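Local coordinates for insecticidal crystal protein Cry7Cal (Bacillus thuringiensis, PDB 5ZI1) that probably kills insects, locusts among them, by binding receptors of the host gut and inserting its helical domain into the membrane, as other three-domain Cry toxins do, at residues K200-S205 with E213-F218; E265-D270 with A362-A367; A275-V280 with F439-S444; A313-H318 with T446-G451. All blocks are in the same frame, centred on the assembly; numbering follows the deposited sequence.

Contact 1 of 4, residues K200-S205 with E213-F218; sequences KLKNAS and ENYNRF
The closing turn of helix 169-202 lies against helix 208-227, the backbones coming nearest at Leu-201 and Tyr-215, whose CA atoms are 5.3 Å apart. Asn-203, two residues on, is the first to leave helical angles. Leu-201 does most of the touching. Its CG stands anti to the carbonyl carbon (chi1 -69°). The CD1 branch lies 3.4 Å from Phe-218 CB and almost as near CG; the two side chains cross at about a right angle. Leu-201 CB meanwhile rests 4.1 Å from Tyr-215 CD2. The next residue approaches the same tyrosine: Lys-202 N lies at the ring edge, 3.8 Å from Tyr-215 CD2, and Lys-202 CB packs near CE2, while the rest of the lysine chain runs outward, extended. On helix 208-227 itself, Arg-217 NH1 makes a long, weak salt bridge to Glu-213 OE2 (3.4 Å) and a second one to Asp-256. This is a helical hairpin of the N-terminal delta-endotoxin domain, the helical bundle of Cry toxins. Phe-218 also packs on Leu-66 and Ile-67 of helix 54-67, and Tyr-215 meets Phe-279 of helix 279-286 edge-to-face.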
loop_
_atom_site.group_PDB
_atom_site.type_symbol
_atom_site.label_atom_id
_atom_site.label_comp_id
_atom_site.label_asym_id
_atom_site.label_seq_id
_atom_site.Cartn_x
_atom_site.Cartn_y
_atom_site.Cartn_z
ATOM N N LYS A 200 17.341 -11.376 -1.150
ATOM C CA LYS A 200 17.968 -12.281 -0.206
ATOM C C LYS A 200 16.999 -13.386 0.234
ATOM O O LYS A 200 17.353 -14.572 0.224
ATOM C CB LYS A 200 18.482 -11.468 0.979
ATOM C CG LYS A 200 19.140 -12.281 2.084
ATOM C CD LYS A 200 19.137 -11.475 3.373
ATOM C CE LYS A 200 20.266 -11.895 4.295
ATOM N NZ LYS A 200 19.809 -12.485 5.552
ATOM N N LEU A 201 15.761 -13.024 0.607
ATOM C CA LEU A 201 14.797 -14.051 1.014
ATOM C C LEU A 201 14.500 -15.018 -0.114
ATOM O O LEU A 201 14.262 -16.208 0.130
ATOM C CB LEU A 201 13.500 -13.415 1.503
ATOM C CG LEU A 201 13.774 -12.708 2.820
ATOM C CD1 LEU A 201 12.685 -11.745 3.164
ATOM C CD2 LEU A 201 13.964 -13.733 3.913
ATOM N N LYS A 202 14.535 -14.542 -1.351
ATOM C CA LYS A 202 14.218 -15.421 -2.465
ATOM C C LYS A 202 15.288 -16.479 -2.650
ATOM O O LYS A 202 14.989 -17.592 -3.092
ATOM C CB LYS A 202 14.034 -14.590 -3.731
ATOM C CG LYS A 202 13.591 -15.365 -4.955
ATOM C CD LYS A 202 13.414 -14.394 -6.122
ATOM C CE LYS A 202 13.557 -15.070 -7.465
ATOM N NZ LYS A 202 13.612 -14.036 -8.548
ATOM N N ASN A 203 16.530 -16.162 -2.294
ATOM C CA ASN A 203 17.656 -17.074 -2.430
ATOM C C ASN A 203 17.988 -17.800 -1.137
ATOM O O ASN A 203 19.008 -18.485 -1.079
ATOM C CB ASN A 203 18.886 -16.317 -2.933
ATOM C CG ASN A 203 18.731 -15.878 -4.367
ATOM O OD1 ASN A 203 18.820 -16.695 -5.286
ATOM N ND2 ASN A 203 18.455 -14.587 -4.573
ATOM N N ALA A 204 17.156 -17.665 -0.105
ATOM C CA ALA A 204 17.426 -18.320 1.167
ATOM C C ALA A 204 17.340 -19.833 1.026
ATOM O O ALA A 204 16.609 -20.364 0.187
ATOM C CB ALA A 204 16.444 -17.855 2.242
ATOM N N SER A 205 18.104 -20.527 1.860
ATOM C CA SER A 205 18.068 -21.977 1.867
ATOM C C SER A 205 16.824 -22.474 2.594
ATOM O O SER A 205 16.293 -21.811 3.485
ATOM C CB SER A 205 19.321 -22.536 2.536
ATOM O OG SER A 205 19.477 -21.976 3.829
ATOM N N GLU A 213 6.926 -18.438 1.856
ATOM C CA GLU A 213 6.153 -17.832 2.934
ATOM C C GLU A 213 6.926 -16.701 3.601
ATOM O O GLU A 213 6.379 -15.619 3.836
ATOM C CB GLU A 213 5.755 -18.895 3.955
ATOM C CG GLU A 213 4.981 -18.343 5.129
ATOM C CD GLU A 213 4.183 -19.438 5.854
ATOM O OE1 GLU A 213 3.246 -20.016 5.257
ATOM O OE2 GLU A 213 4.507 -19.737 7.018
ATOM N N ASN A 214 8.201 -16.936 3.919
ATOM C CA ASN A 214 9.011 -15.901 4.555
ATOM C C ASN A 214 9.212 -14.722 3.612
ATOM O O ASN A 214 9.245 -13.567 4.043
ATOM C CB ASN A 214 10.368 -16.459 4.977
ATOM C CG ASN A 214 10.269 -17.512 6.085
ATOM O OD1 ASN A 214 9.281 -17.584 6.822
ATOM N ND2 ASN A 214 11.316 -18.327 6.208
ATOM N N TYR A 215 9.360 -15.011 2.325
ATOM C CA TYR A 215 9.465 -13.975 1.316
ATOM C C TYR A 215 8.181 -13.150 1.265
ATOM O O TYR A 215 8.214 -11.917 1.316
ATOM C CB TYR A 215 9.756 -14.646 -0.018
ATOM C CG TYR A 215 9.774 -13.737 -1.228
ATOM C CD1 TYR A 215 8.595 -13.414 -1.896
ATOM C CD2 TYR A 215 10.984 -13.258 -1.741
ATOM C CE1 TYR A 215 8.610 -12.640 -3.017
ATOM C CE2 TYR A 215 11.011 -12.456 -2.873
ATOM C CZ TYR A 215 9.828 -12.150 -3.502
ATOM O OH TYR A 215 9.845 -11.361 -4.623
ATOM N N ASN A 216 7.027 -13.821 1.230
ATOM C CA ASN A 216 5.781 -13.075 1.170
ATOM C C ASN A 216 5.520 -12.314 2.462
ATOM O O ASN A 216 4.946 -11.214 2.434
ATOM C CB ASN A 216 4.621 -14.007 0.860
ATOM C CG ASN A 216 3.327 -13.257 0.696
ATOM O OD1 ASN A 216 3.158 -12.482 -0.274
ATOM N ND2 ASN A 216 2.405 -13.442 1.663
ATOM N N ARG A 217 5.943 -12.864 3.597
ATOM C CA ARG A 217 5.723 -12.160 4.854
ATOM C C ARG A 217 6.509 -10.857 4.900
ATOM O O ARG A 217 6.040 -9.860 5.457
ATOM C CB ARG A 217 6.102 -13.043 6.038
ATOM C CG ARG A 217 5.860 -12.353 7.365
ATOM C CD ARG A 217 6.147 -13.244 8.569
ATOM N NE ARG A 217 5.277 -14.417 8.612
ATOM C CZ ARG A 217 5.687 -15.650 8.338
ATOM N NH1 ARG A 217 4.829 -16.667 8.402
ATOM N NH2 ARG A 217 6.959 -15.860 8.001
ATOM N N PHE A 218 7.727 -10.864 4.358
ATOM C CA PHE A 218 8.508 -9.643 4.282
ATOM C C PHE A 218 7.817 -8.629 3.385
ATOM O O PHE A 218 7.629 -7.468 3.770
ATOM C CB PHE A 218 9.899 -9.981 3.773
ATOM C CG PHE A 218 10.780 -8.804 3.568
ATOM C CD1 PHE A 218 11.547 -8.305 4.598
ATOM C CD2 PHE A 218 10.890 -8.220 2.314
ATOM C CE1 PHE A 218 12.391 -7.229 4.387
ATOM C CE2 PHE A 218 11.725 -7.155 2.105
ATOM C CZ PHE A 218 12.479 -6.654 3.139
#

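Contact 2 of 4, residues E265-D270 with A362-A367; sequences ETKYPD and AANKSA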
loop_
_atom_site.group_PDB
_atom_site.type_symbol
_atom_site.label_atom_id
_atom_site.label_comp_id
_atom_site.label_asym_id
_atom_site.label_seq_id
_atom_site.Cartn_x
_atom_site.Cartn_y
_atom_site.Cartn_z
ATOM N N GLU A 265 4.019 -33.900 13.197
ATOM C CA GLU A 265 3.936 -35.346 13.316
ATOM C C GLU A 265 3.898 -35.901 11.902
ATOM O O GLU A 265 3.429 -35.231 10.979
ATOM C CB GLU A 265 2.690 -35.787 14.123
ATOM C CG GLU A 265 2.766 -35.372 15.582
ATOM C CD GLU A 265 1.464 -35.538 16.325
ATOM O OE1 GLU A 265 0.532 -36.165 15.777
ATOM O OE2 GLU A 265 1.370 -35.031 17.466
ATOM N N THR A 266 4.412 -37.120 11.725
ATOM C CA THR A 266 4.564 -37.637 10.368
ATOM C C THR A 266 3.240 -37.656 9.616
ATOM O O THR A 266 3.228 -37.539 8.386
ATOM C CB THR A 266 5.177 -39.038 10.383
ATOM O OG1 THR A 266 4.148 -40.004 10.614
ATOM C CG2 THR A 266 6.227 -39.152 11.467
ATOM N N LYS A 267 2.116 -37.774 10.330
ATOM C CA LYS A 267 0.823 -37.807 9.659
ATOM C C LYS A 267 0.282 -36.403 9.395
ATOM O O LYS A 267 -0.444 -36.185 8.417
ATOM C CB LYS A 267 -0.172 -38.606 10.498
ATOM C CG LYS A 267 -1.474 -38.883 9.816
ATOM C CD LYS A 267 -2.080 -40.181 10.338
ATOM C CE LYS A 267 -3.587 -40.058 10.434
ATOM N NZ LYS A 267 -4.239 -41.228 11.137
ATOM N N TYR A 268 0.613 -35.448 10.253
ATOM C CA TYR A 268 0.150 -34.073 10.120
ATOM C C TYR A 268 1.339 -33.135 9.886
ATOM O O TYR A 268 1.643 -32.281 10.723
ATOM C CB TYR A 268 -0.637 -33.687 11.367
ATOM C CG TYR A 268 -1.778 -34.639 11.662
ATOM C CD1 TYR A 268 -2.898 -34.674 10.845
ATOM C CD2 TYR A 268 -1.735 -35.511 12.752
ATOM C CE1 TYR A 268 -3.938 -35.536 11.090
ATOM C CE2 TYR A 268 -2.778 -36.378 13.014
ATOM C CZ TYR A 268 -3.876 -36.387 12.179
ATOM O OH TYR A 268 -4.928 -37.246 12.412
ATOM N N PRO A 269 2.047 -33.277 8.774
ATOM C CA PRO A 269 3.230 -32.429 8.558
ATOM C C PRO A 269 2.837 -31.002 8.202
ATOM O O PRO A 269 1.684 -30.703 7.872
ATOM C CB PRO A 269 3.964 -33.114 7.394
ATOM C CG PRO A 269 2.860 -33.764 6.610
ATOM C CD PRO A 269 1.756 -34.122 7.603
ATOM N N ASP A 270 3.817 -30.104 8.325
ATOM C CA ASP A 270 3.691 -28.774 7.736
ATOM C C ASP A 270 3.468 -28.877 6.232
ATOM O O ASP A 270 4.022 -29.745 5.552
ATOM C CB ASP A 270 4.936 -27.939 8.005
ATOM C CG ASP A 270 5.087 -27.557 9.465
ATOM O OD1 ASP A 270 4.150 -27.794 10.246
ATOM O OD2 ASP A 270 6.151 -27.004 9.829
ATOM N N ALA A 362 -6.076 -28.135 7.920
ATOM C CA ALA A 362 -5.771 -29.510 8.281
ATOM C C ALA A 362 -4.991 -30.136 7.134
ATOM O O ALA A 362 -4.924 -29.588 6.024
ATOM C CB ALA A 362 -7.048 -30.311 8.578
ATOM N N ALA A 363 -4.405 -31.299 7.419
ATOM C CA ALA A 363 -3.686 -32.090 6.428
ATOM C C ALA A 363 -3.621 -33.538 6.896
ATOM O O ALA A 363 -3.699 -33.829 8.087
ATOM C CB ALA A 363 -2.266 -31.566 6.197
ATOM N N ASN A 364 -3.435 -34.440 5.943
ATOM C CA ASN A 364 -3.226 -35.843 6.264
ATOM C C ASN A 364 -2.256 -36.427 5.257
ATOM O O ASN A 364 -2.498 -36.336 4.048
ATOM C CB ASN A 364 -4.534 -36.619 6.232
ATOM C CG ASN A 364 -4.333 -38.058 6.609
ATOM O OD1 ASN A 364 -4.054 -38.910 5.763
ATOM N ND2 ASN A 364 -4.446 -38.336 7.894
ATOM N N LYS A 365 -1.170 -37.029 5.744
ATOM C CA LYS A 365 -0.189 -37.684 4.885
ATOM C C LYS A 365 -0.141 -39.164 5.244
ATOM O O LYS A 365 0.336 -39.531 6.319
ATOM C CB LYS A 365 1.188 -37.040 5.012
ATOM C CG LYS A 365 2.175 -37.542 3.977
ATOM C CD LYS A 365 3.507 -36.813 4.106
ATOM C CE LYS A 365 4.422 -37.078 2.921
ATOM N NZ LYS A 365 4.994 -38.450 2.936
ATOM N N SER A 366 -0.618 -40.005 4.330
ATOM C CA SER A 366 -0.648 -41.449 4.516
ATOM C C SER A 366 -0.211 -42.146 3.233
ATOM O O SER A 366 0.984 -42.207 2.929
ATOM C CB SER A 366 -2.051 -41.901 4.931
ATOM O OG SER A 366 -2.479 -41.199 6.091
ATOM N N ALA A 367 -1.164 -42.693 2.480
ATOM C CA ALA A 367 -0.818 -43.190 1.158
ATOM C C ALA A 367 -0.650 -42.036 0.185
ATOM O O ALA A 367 0.110 -42.152 -0.781
ATOM C CB ALA A 367 -1.878 -44.161 0.645
#
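Lys-267 O takes the one hydrogen bond between these segments, from Lys-365 N at 2.9 Å, with an N-H...O angle of 152° and the donor in the carbonyl plane. The same oxygen also receives a CA-H...O contact from Asn-364 CA at 3.5 Å, so two successive residues of the strand converge on one carbonyl. Beside this link the side chain of Lys-267 reaches over Asn-364: its CE comes within 3.2 Å of Asn-364 ND2, the chain being bent at chi3 (143°). Both nitrogens, Lys-267 NZ and Asn-364 ND2, have weak hydrogen bonds to Asn-309 OD1, which gathers the two polar ends at one acceptor. Residues 362-365 end strand 352-365 of an antiparallel sheet in the middle delta-endotoxin domain, the beta-prism of three-domain Cry toxins, and 265-270 is an irregular segment laid against that strand end. Tyr-268 turns its ring edge to the strand, with CD1 3.0 Å from Ala-363 O near the ring plane, while Lys-267 CG covers one face over the centre. The hydroxyl of Tyr-268 is hydrogen-bonded to Asp-310. Across the backbone link, Pro-269 CD packs 3.9 Å from Lys-365 CB, the two side chains crossing at about a right angle. Beyond the strand end Ser-366 OG donates to Asn-364 OD1 (2.8 Å), its donor tilted 25° from the carbonyl plane.

Contact 3 of 4, residues A275-V280 with F439-S444; sequences ASSEFV and FKETGS
A single isolated beta bridge, Ala-275 CA to Lys-440 CA 4.3 Å, joins two segments that are otherwise irregular where they meet. On one side of it Ser-276 N donates to Phe-439 O at 2.9 Å (N-H...O angle 155°), with the donor tilted 20° from the carbonyl plane; on the other, Glu-441 is joined to Ala-274 by a backbone bond. Ser-276 serves both segments. Its CB packs 3.9 Å from Phe-439 CD1, while its OG, anti to the backbone N (chi1 177°), accepts from Glu-278 N at 3.0 Å in an ST turn. Glu-278 is the N-cap of helix 279-286, so this turn lies just ahead of the helix. Glu-441 CB lies 3.3 Å from Ala-275 O, and the extended chain beyond carries the carboxylate to Ser-277, whose OG gives OE1 a weak hydrogen bond at 3.5 Å. Phe-439 also touches Leu-281 and Arg-285, bringing the 439-444 loop against that helix. The carboxylate also faces an acceptor, Glu-441 OE2 being 3.3 Å from Ala-275 O, a pair that does not bond; with a long bond as its link to Ser-277, it probably adds less to the join than the backbone bonds do.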
loop_
_atom_site.group_PDB
_atom_site.type_symbol
_atom_site.label_atom_id
_atom_site.label_comp_id
_atom_site.label_asym_id
_atom_site.label_seq_id
_atom_site.Cartn_x
_atom_site.Cartn_y
_atom_site.Cartn_z
ATOM N N ALA A 275 4.550 -27.992 -1.221
ATOM C CA ALA A 275 4.611 -26.965 -2.255
ATOM C C ALA A 275 5.645 -27.313 -3.325
ATOM O O ALA A 275 6.519 -28.164 -3.133
ATOM C CB ALA A 275 4.950 -25.604 -1.651
ATOM N N SER A 276 5.519 -26.639 -4.473
ATOM C CA SER A 276 6.484 -26.760 -5.561
ATOM C C SER A 276 7.909 -26.561 -5.061
ATOM O O SER A 276 8.152 -25.870 -4.070
ATOM C CB SER A 276 6.210 -25.716 -6.651
ATOM O OG SER A 276 7.193 -25.800 -7.661
ATOM N N SER A 277 8.856 -27.176 -5.757
ATOM C CA SER A 277 10.262 -26.968 -5.453
ATOM C C SER A 277 10.832 -25.765 -6.192
ATOM O O SER A 277 11.977 -25.386 -5.942
ATOM C CB SER A 277 11.075 -28.231 -5.778
ATOM O OG SER A 277 10.991 -28.558 -7.157
ATOM N N GLU A 278 10.049 -25.146 -7.068
ATOM C CA GLU A 278 10.468 -23.970 -7.808
ATOM C C GLU A 278 9.787 -22.727 -7.245
ATOM O O GLU A 278 8.565 -22.692 -7.074
ATOM C CB GLU A 278 10.189 -24.144 -9.304
ATOM C CG GLU A 278 10.529 -25.542 -9.810
ATOM C CD GLU A 278 12.047 -25.764 -9.921
ATOM O OE1 GLU A 278 12.811 -24.774 -9.995
ATOM O OE2 GLU A 278 12.507 -26.931 -9.895
ATOM N N PHE A 279 10.599 -21.717 -6.935
ATOM C CA PHE A 279 10.077 -20.482 -6.362
ATOM C C PHE A 279 9.136 -19.777 -7.335
ATOM O O PHE A 279 8.038 -19.347 -6.954
ATOM C CB PHE A 279 11.248 -19.579 -5.968
ATOM C CG PHE A 279 10.848 -18.317 -5.267
ATOM C CD1 PHE A 279 10.453 -17.190 -5.995
ATOM C CD2 PHE A 279 10.906 -18.234 -3.887
ATOM C CE1 PHE A 279 10.088 -16.020 -5.352
ATOM C CE2 PHE A 279 10.550 -17.067 -3.239
ATOM C CZ PHE A 279 10.147 -15.955 -3.975
ATOM N N VAL A 280 9.541 -19.664 -8.604
ATOM C CA VAL A 280 8.756 -18.886 -9.565
ATOM C C VAL A 280 7.362 -19.483 -9.755
ATOM O O VAL A 280 6.397 -18.752 -10.026
ATOM C CB VAL A 280 9.512 -18.773 -10.904
ATOM C CG1 VAL A 280 9.589 -20.117 -11.602
ATOM C CG2 VAL A 280 8.868 -17.732 -11.802
ATOM N N PHE A 439 0.948 -23.347 -5.442
ATOM C CA PHE A 439 1.302 -24.346 -6.440
ATOM C C PHE A 439 1.853 -25.588 -5.746
ATOM O O PHE A 439 2.924 -25.549 -5.136
ATOM C CB PHE A 439 2.346 -23.770 -7.400
ATOM C CG PHE A 439 2.478 -24.535 -8.682
ATOM C CD1 PHE A 439 2.869 -25.867 -8.678
ATOM C CD2 PHE A 439 2.221 -23.915 -9.902
ATOM C CE1 PHE A 439 2.979 -26.588 -9.862
ATOM C CE2 PHE A 439 2.347 -24.616 -11.100
ATOM C CZ PHE A 439 2.727 -25.957 -11.079
ATOM N N LYS A 440 1.146 -26.699 -5.860
ATOM C CA LYS A 440 1.507 -27.899 -5.124
ATOM C C LYS A 440 2.359 -28.815 -5.996
ATOM O O LYS A 440 2.143 -28.929 -7.208
ATOM C CB LYS A 440 0.249 -28.624 -4.626
ATOM C CG LYS A 440 0.159 -28.751 -3.101
ATOM C CD LYS A 440 -1.274 -28.903 -2.561
ATOM C CE LYS A 440 -2.059 -29.941 -3.322
ATOM N NZ LYS A 440 -2.735 -29.327 -4.512
ATOM N N GLU A 441 3.350 -29.446 -5.370
ATOM C CA GLU A 441 4.197 -30.424 -6.040
ATOM C C GLU A 441 3.630 -31.830 -5.951
ATOM O O GLU A 441 3.885 -32.647 -6.843
ATOM C CB GLU A 441 5.604 -30.414 -5.431
ATOM C CG GLU A 441 6.615 -31.335 -6.107
ATOM C CD GLU A 441 8.049 -31.103 -5.593
ATOM O OE1 GLU A 441 9.022 -31.291 -6.364
ATOM O OE2 GLU A 441 8.213 -30.726 -4.404
ATOM N N THR A 442 2.859 -32.124 -4.906
ATOM C CA THR A 442 2.318 -33.465 -4.733
ATOM C C THR A 442 0.968 -33.420 -4.015
ATOM O O THR A 442 0.641 -32.461 -3.309
ATOM C CB THR A 442 3.301 -34.344 -3.949
ATOM O OG1 THR A 442 3.003 -35.723 -4.184
ATOM C CG2 THR A 442 3.200 -34.060 -2.467
ATOM N N GLY A 443 0.186 -34.483 -4.196
ATOM C CA GLY A 443 -1.022 -34.637 -3.416
ATOM C C GLY A 443 -2.269 -33.968 -3.956
ATOM O O GLY A 443 -2.441 -33.817 -5.169
ATOM N N SER A 444 -3.146 -33.560 -3.038
ATOM C CA SER A 444 -4.525 -33.199 -3.332
ATOM C C SER A 444 -4.984 -32.205 -2.283
ATOM O O SER A 444 -4.486 -32.214 -1.152
ATOM C CB SER A 444 -5.459 -34.425 -3.303
ATOM O OG SER A 444 -6.117 -34.627 -4.544
#

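Contact 4 of 4, residues A313-H318 with T446-G451; sequences AIWTGH and TIPVLG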
loop_
_atom_site.group_PDB
_atom_site.type_symbol
_atom_site.label_atom_id
_atom_site.label_comp_id
_atom_site.label_asym_id
_atom_site.label_seq_id
_atom_site.Cartn_x
_atom_site.Cartn_y
_atom_site.Cartn_z
ATOM N N ALA A 313 -13.195 -32.973 4.442
ATOM C CA ALA A 313 -13.304 -32.387 3.118
ATOM C C ALA A 313 -12.001 -31.684 2.744
ATOM O O ALA A 313 -11.239 -31.249 3.612
ATOM C CB ALA A 313 -14.477 -31.415 3.064
ATOM N N ILE A 314 -11.740 -31.631 1.431
ATOM C CA ILE A 314 -10.647 -30.886 0.822
ATOM C C ILE A 314 -11.225 -30.167 -0.387
ATOM O O ILE A 314 -12.131 -30.678 -1.053
ATOM C CB ILE A 314 -9.469 -31.784 0.372
ATOM C CG1 ILE A 314 -9.935 -32.741 -0.731
ATOM C CG2 ILE A 314 -8.838 -32.543 1.547
ATOM C CD1 ILE A 314 -8.820 -33.553 -1.372
ATOM N N TRP A 315 -10.684 -28.982 -0.691
ATOM C CA TRP A 315 -11.172 -28.263 -1.863
ATOM C C TRP A 315 -10.723 -28.986 -3.118
ATOM O O TRP A 315 -9.584 -29.436 -3.208
ATOM C CB TRP A 315 -10.652 -26.818 -1.927
ATOM C CG TRP A 315 -10.978 -25.936 -0.775
ATOM C CD1 TRP A 315 -11.447 -26.316 0.443
ATOM C CD2 TRP A 315 -10.841 -24.515 -0.727
ATOM N NE1 TRP A 315 -11.611 -25.221 1.250
ATOM C CE2 TRP A 315 -11.255 -24.100 0.551
ATOM C CE3 TRP A 315 -10.425 -23.553 -1.647
ATOM C CZ2 TRP A 315 -11.249 -22.768 0.940
ATOM C CZ3 TRP A 315 -10.425 -22.227 -1.261
ATOM C CH2 TRP A 315 -10.833 -21.847 0.019
ATOM N N THR A 316 -11.626 -29.098 -4.090
ATOM C CA THR A 316 -11.230 -29.543 -5.421
ATOM C C THR A 316 -10.907 -28.365 -6.339
ATOM O O THR A 316 -10.134 -28.512 -7.297
ATOM C CB THR A 316 -12.349 -30.378 -6.038
ATOM O OG1 THR A 316 -13.487 -29.539 -6.270
ATOM C CG2 THR A 316 -12.775 -31.520 -5.078
ATOM N N GLY A 317 -11.510 -27.210 -6.082
ATOM C CA GLY A 317 -11.290 -26.031 -6.899
ATOM C C GLY A 317 -11.981 -24.853 -6.256
ATOM O O GLY A 317 -12.692 -24.988 -5.256
ATOM N N HIS A 318 -11.763 -23.681 -6.842
ATOM C CA HIS A 318 -12.470 -22.495 -6.385
ATOM C C HIS A 318 -12.389 -21.432 -7.468
ATOM O O HIS A 318 -11.607 -21.530 -8.416
ATOM C CB HIS A 318 -11.918 -21.976 -5.055
ATOM C CG HIS A 318 -10.625 -21.230 -5.181
ATOM N ND1 HIS A 318 -9.404 -21.866 -5.257
ATOM C CD2 HIS A 318 -10.365 -19.900 -5.225
ATOM C CE1 HIS A 318 -8.449 -20.955 -5.342
ATOM N NE2 HIS A 318 -9.005 -19.757 -5.321
ATOM N N THR A 446 -6.727 -27.931 -1.939
ATOM C CA THR A 446 -6.254 -26.570 -2.174
ATOM C C THR A 446 -5.645 -25.986 -0.905
ATOM O O THR A 446 -6.278 -25.995 0.157
ATOM C CB THR A 446 -7.410 -25.673 -2.636
ATOM O OG1 THR A 446 -7.982 -26.168 -3.857
ATOM C CG2 THR A 446 -6.941 -24.246 -2.828
ATOM N N ILE A 447 -4.430 -25.452 -1.019
ATOM C CA ILE A 447 -3.900 -24.533 -0.012
ATOM C C ILE A 447 -4.186 -23.110 -0.482
ATOM O O ILE A 447 -3.448 -22.581 -1.326
ATOM C CB ILE A 447 -2.395 -24.733 0.207
ATOM C CG1 ILE A 447 -2.088 -26.173 0.618
ATOM C CG2 ILE A 447 -1.889 -23.794 1.278
ATOM C CD1 ILE A 447 -0.610 -26.411 0.786
ATOM N N PRO A 448 -5.229 -22.455 0.022
ATOM C CA PRO A 448 -5.591 -21.127 -0.485
ATOM C C PRO A 448 -4.735 -20.030 0.126
ATOM O O PRO A 448 -4.126 -20.186 1.185
ATOM C CB PRO A 448 -7.051 -20.976 -0.051
ATOM C CG PRO A 448 -7.325 -22.167 0.894
ATOM C CD PRO A 448 -6.039 -22.820 1.187
ATOM N N VAL A 449 -4.674 -18.902 -0.568
ATOM C CA VAL A 449 -3.986 -17.732 -0.038
ATOM C C VAL A 449 -4.890 -16.529 -0.246
ATOM O O VAL A 449 -5.419 -16.328 -1.346
ATOM C CB VAL A 449 -2.614 -17.504 -0.696
ATOM C CG1 VAL A 449 -1.797 -16.544 0.137
ATOM C CG2 VAL A 449 -1.876 -18.796 -0.875
ATOM N N LEU A 450 -5.073 -15.735 0.802
ATOM C CA LEU A 450 -6.011 -14.625 0.774
ATOM C C LEU A 450 -5.289 -13.322 0.414
ATOM O O LEU A 450 -4.195 -13.033 0.928
ATOM C CB LEU A 450 -6.728 -14.516 2.125
ATOM C CG LEU A 450 -7.534 -15.751 2.621
ATOM C CD1 LEU A 450 -8.271 -15.450 3.914
ATOM C CD2 LEU A 450 -8.520 -16.277 1.579
ATOM N N GLY A 451 -5.896 -12.553 -0.484
ATOM C CA GLY A 451 -5.366 -11.262 -0.920
ATOM C C GLY A 451 -6.270 -10.138 -0.444
ATOM O O GLY A 451 -7.506 -10.269 -0.456
HETATM O O HOH W 1 -8.249 -28.184 0.726
HETATM O O HOH W 2 -8.697 -24.477 -5.818
#
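A classic beta bulge, formed by Thr-316 and Gly-317 opposite Arg-302, distorts the pairing of strand 312-324 with strand 294-306 close to the segment leading into strand 448-454; all belong to the middle, beta-rich domain of the toxin. Trp-315, just before the bulge, and Thr-446 are the nearest pair, and their side chains cross obliquely. Thr-446 OG1 lies 3.4 Å from Trp-315 CB, and its methyl, CG2, is 3.7 Å from CE3 of the indole. Further out, the side chains of Trp-315 and Pro-448 cross at about a right angle, and Pro-448 CG sits over one face of the six-membered ring, 3.9 Å from its centroid and 21° off the normal, a CH-pi contact displaced toward the rim. The indole CG is anti to the carbonyl carbon (chi1 -59°), and NE1 is hydrogen-bonded to Val-373 O, which helps fix the ring beneath the proline. Two waters bridge the segments. One accepts from Trp-315 N at 2.9 Å and donates to Thr-446 O at 3.0 Å. The other joins Thr-446 OG1 (2.7 Å) to His-318 ND1 (2.8 Å), lying in the plane of the imidazole at its edge. With NE2 bonded to Val-435 O, both ring nitrogens of this buried histidine are engaged, and its ring stacks on Tyr-335. The contact joins separate sheets: Trp-315 touches Val-301 of strand 294-306, beside its own, whereas Pro-448 rests on Val-435 of strand 430-437 in the three-stranded sheet and on Val-373 of strand 369-382 in a third.

Contact 1 belongs to the N-terminal helical domain, contacts 2, 3 and 4 to the middle domain. Contact 3 touches both contact 1 and contact 4. Lys-202 CG of contact 1 lies 3.6 Å from Phe-279 CE1, so helix 279-286 provides one link between the domains. At the other end of contact 3 Ser-444 CB meets Ile-314 CD1 of contact 4 at 4.0 Å, and the loop 439-444 leads on to 446-451. Contact 2 touches none of the others; its nearest atoms are about 6 Å from contact 3, about 7 Å from contact 4 and about 8 Å from contact 1. Along the chain contacts 2, 3 and 4 interleave, whereas contact 1 closes before any of them opens.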